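Local coordinates for protein MmeI (Methylophilus methylotrophus, PDB 5HR4) that probably methylates the exocyclic amino group of adenine in DNA using S-adenosyl-L-methionine, as the modification activity of a Type IIL restriction-modification enzyme, at residues Phe410-Glu415 / Leu457-Leu462. Sequence-based numbering, arbitrary orientation.
With SFG (sinefungin), chain H.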
loop_
_atom_site.group_PDB
_atom_site.type_symbol
_atom_site.label_atom_id
_atom_site.label_comp_id
_atom_site.label_asym_id
_atom_site.label_seq_id
_atom_site.Cartn_x
_atom_site.Cartn_y
_atom_site.Cartn_z
ATOM N N PHE A 410 -7.097 20.022 -5.964
ATOM C CA PHE A 410 -8.169 19.269 -6.589
ATOM C C PHE A 410 -8.053 17.823 -6.136
ATOM O O PHE A 410 -6.942 17.287 -6.078
ATOM C CB PHE A 410 -8.065 19.336 -8.130
ATOM C CG PHE A 410 -8.225 20.729 -8.712
ATOM C CD1 PHE A 410 -7.143 21.602 -8.800
ATOM C CD2 PHE A 410 -9.457 21.156 -9.200
ATOM C CE1 PHE A 410 -7.296 22.895 -9.350
ATOM C CE2 PHE A 410 -9.616 22.437 -9.736
ATOM C CZ PHE A 410 -8.535 23.304 -9.806
ATOM N N GLY A 411 -9.179 17.177 -5.836
ATOM C CA GLY A 411 -9.126 15.812 -5.345
ATOM C C GLY A 411 -10.422 15.058 -5.554
ATOM O O GLY A 411 -11.508 15.650 -5.572
ATOM N N ILE A 412 -10.303 13.732 -5.682
ATOM C CA ILE A 412 -11.439 12.813 -5.774
ATOM C C ILE A 412 -11.374 11.825 -4.605
ATOM O O ILE A 412 -10.315 11.244 -4.333
ATOM C CB ILE A 412 -11.443 12.048 -7.112
ATOM C CG1 ILE A 412 -11.385 12.990 -8.321
ATOM C CG2 ILE A 412 -12.670 11.204 -7.198
ATOM C CD1 ILE A 412 -10.986 12.298 -9.634
ATOM N N GLU A 413 -12.509 11.605 -3.941
ATOM C CA GLU A 413 -12.557 10.766 -2.746
ATOM C C GLU A 413 -13.954 10.142 -2.617
ATOM O O GLU A 413 -14.967 10.842 -2.699
ATOM C CB GLU A 413 -12.178 11.606 -1.517
ATOM C CG GLU A 413 -12.534 11.035 -0.150
ATOM C CD GLU A 413 -11.939 9.637 0.118
ATOM O OE1 GLU A 413 -10.779 9.384 -0.279
ATOM O OE2 GLU A 413 -12.644 8.783 0.728
ATOM N N ILE A 414 -14.013 8.825 -2.420
ATOM C CA ILE A 414 -15.291 8.131 -2.547
ATOM C C ILE A 414 -16.111 8.191 -1.262
ATOM O O ILE A 414 -17.338 8.110 -1.316
ATOM C CB ILE A 414 -15.067 6.679 -3.005
ATOM C CG1 ILE A 414 -16.367 6.049 -3.540
ATOM C CG2 ILE A 414 -14.511 5.827 -1.876
ATOM C CD1 ILE A 414 -16.122 4.721 -4.278
ATOM N N GLU A 415 -15.478 8.321 -0.099
ATOM C CA GLU A 415 -16.206 8.453 1.156
ATOM C C GLU A 415 -16.393 9.928 1.478
ATOM O O GLU A 415 -15.465 10.726 1.340
ATOM C CB GLU A 415 -15.464 7.758 2.298
ATOM C CG GLU A 415 -15.420 6.235 2.213
ATOM C CD GLU A 415 -16.801 5.548 2.358
ATOM O OE1 GLU A 415 -17.477 5.716 3.406
ATOM O OE2 GLU A 415 -17.206 4.824 1.419
ATOM N N LEU A 457 -13.950 16.559 -4.959
ATOM C CA LEU A 457 -15.188 15.918 -5.370
ATOM C C LEU A 457 -15.374 14.587 -4.628
ATOM O O LEU A 457 -14.423 13.819 -4.455
ATOM C CB LEU A 457 -15.175 15.683 -6.876
ATOM C CG LEU A 457 -16.442 15.033 -7.407
ATOM C CD1 LEU A 457 -17.610 15.944 -7.128
ATOM C CD2 LEU A 457 -16.288 14.743 -8.895
ATOM N N ASN A 458 -16.600 14.326 -4.183
ATOM C CA ASN A 458 -16.959 13.044 -3.584
ATOM C C ASN A 458 -17.535 12.191 -4.704
ATOM O O ASN A 458 -18.693 12.357 -5.088
ATOM C CB ASN A 458 -17.958 13.225 -2.443
ATOM C CG ASN A 458 -18.447 11.891 -1.860
ATOM O OD1 ASN A 458 -19.524 11.824 -1.260
ATOM N ND2 ASN A 458 -17.657 10.829 -2.030
ATOM N N ALA A 459 -16.731 11.270 -5.224
ATOM C CA ALA A 459 -17.125 10.466 -6.362
ATOM C C ALA A 459 -16.178 9.283 -6.434
ATOM O O ALA A 459 -15.354 9.078 -5.541
ATOM C CB ALA A 459 -17.118 11.297 -7.644
ATOM N N ASN A 460 -16.281 8.511 -7.507
ATOM C CA ASN A 460 -15.528 7.277 -7.680
ATOM C C ASN A 460 -14.567 7.484 -8.842
ATOM O O ASN A 460 -14.957 7.363 -10.009
ATOM C CB ASN A 460 -16.463 6.091 -7.925
ATOM C CG ASN A 460 -15.714 4.781 -8.054
ATOM O OD1 ASN A 460 -14.749 4.663 -8.817
ATOM N ND2 ASN A 460 -16.129 3.800 -7.287
ATOM N N ALA A 461 -13.299 7.739 -8.511
ATOM C CA ALA A 461 -12.323 8.202 -9.492
ATOM C C ALA A 461 -12.144 7.254 -10.669
ATOM O O ALA A 461 -11.569 7.656 -11.690
ATOM C CB ALA A 461 -10.976 8.406 -8.818
ATOM N N LEU A 462 -12.592 6.006 -10.552
ATOM C CA LEU A 462 -12.438 5.063 -11.650
ATOM C C LEU A 462 -13.611 5.105 -12.622
ATOM O O LEU A 462 -13.456 4.670 -13.773
ATOM C CB LEU A 462 -12.252 3.641 -11.102
ATOM C CG LEU A 462 -11.047 3.405 -10.163
ATOM C CD1 LEU A 462 -10.839 1.937 -9.897
ATOM C CD2 LEU A 462 -9.776 3.992 -10.711
HETATM N N SFG H . -3.662 9.760 0.894
HETATM C CA SFG H . -4.776 9.813 1.817
HETATM C C SFG H . -4.254 10.405 3.113
HETATM O O SFG H . -3.044 10.714 3.186
HETATM O OXT SFG H . -5.008 10.594 4.097
HETATM C CB SFG H . -5.326 8.413 2.063
HETATM C CG SFG H . -5.674 7.802 0.714
HETATM C CD SFG H . -5.953 6.339 0.978
HETATM N NE SFG H . -4.668 5.671 1.036
HETATM C "C5'" SFG H . -6.853 5.724 -0.105
HETATM C "C4'" SFG H . -8.208 6.481 -0.324
HETATM O "O4'" SFG H . -8.715 6.116 -1.467
HETATM C "C3'" SFG H . -9.302 6.117 0.695
HETATM O "O3'" SFG H . -9.553 7.224 1.434
HETATM C "C2'" SFG H . -10.540 5.670 -0.137
HETATM O "O2'" SFG H . -11.806 6.244 0.402
HETATM C "C1'" SFG H . -10.319 6.166 -1.312
HETATM N N9 SFG H . -10.810 5.356 -2.382
HETATM C C8 SFG H . -10.822 4.029 -2.475
HETATM N N7 SFG H . -11.325 3.697 -3.666
HETATM C C5 SFG H . -11.616 4.826 -4.310
HETATM C C6 SFG H . -12.162 5.041 -5.552
HETATM N N6 SFG H . -12.596 4.143 -6.595
HETATM N N1 SFG H . -12.372 6.272 -6.001
HETATM C C2 SFG H . -12.039 7.324 -5.215
HETATM N N3 SFG H . -11.504 7.112 -3.984
HETATM C C4 SFG H . -11.291 5.857 -3.529
#
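Strands 409-413 and 455-458 pair in parallel, first at G411, whose O takes a nearly straight bond from L457 N (2.7 Å, 167° at the hydrogen). I412, on the same sheet face as L457, has CG1 beside its backbone N (chi1 -54°), leaving CG2 anti to N and 3.7 Å from A461 CB. E413 N returns a bond to L457 O, while E413 O accepts from two donors: N458 ND2 on an in-plane lone pair and A459 N from above the carbonyl plane. Strand 455-458 is an edge strand of the Rossmann-like methyltransferase sheet, and both strand ends open onto the cofactor site, filled by sinefungin. The E413 side chain bends at chi2 (57°), bringing its carboxylate to the ribose, OE2 accepting from O2' (2.7 Å) and OE1 from O3' (3.0 Å); OE2 also accepts from N of E415, the N-cap residue of helix 416-440. An alanine replacing E413 would remove both ribose acceptors and that for E415 N, and would probably weaken cofactor binding. I414 lays CG2 against adenine C4 (3.6 Å) and runs alongside N460. A461 N donates to adenine N1 (3.1 Å), and N460 OD1, held in an Asx turn by L462 N, accepts a weak bond from N6.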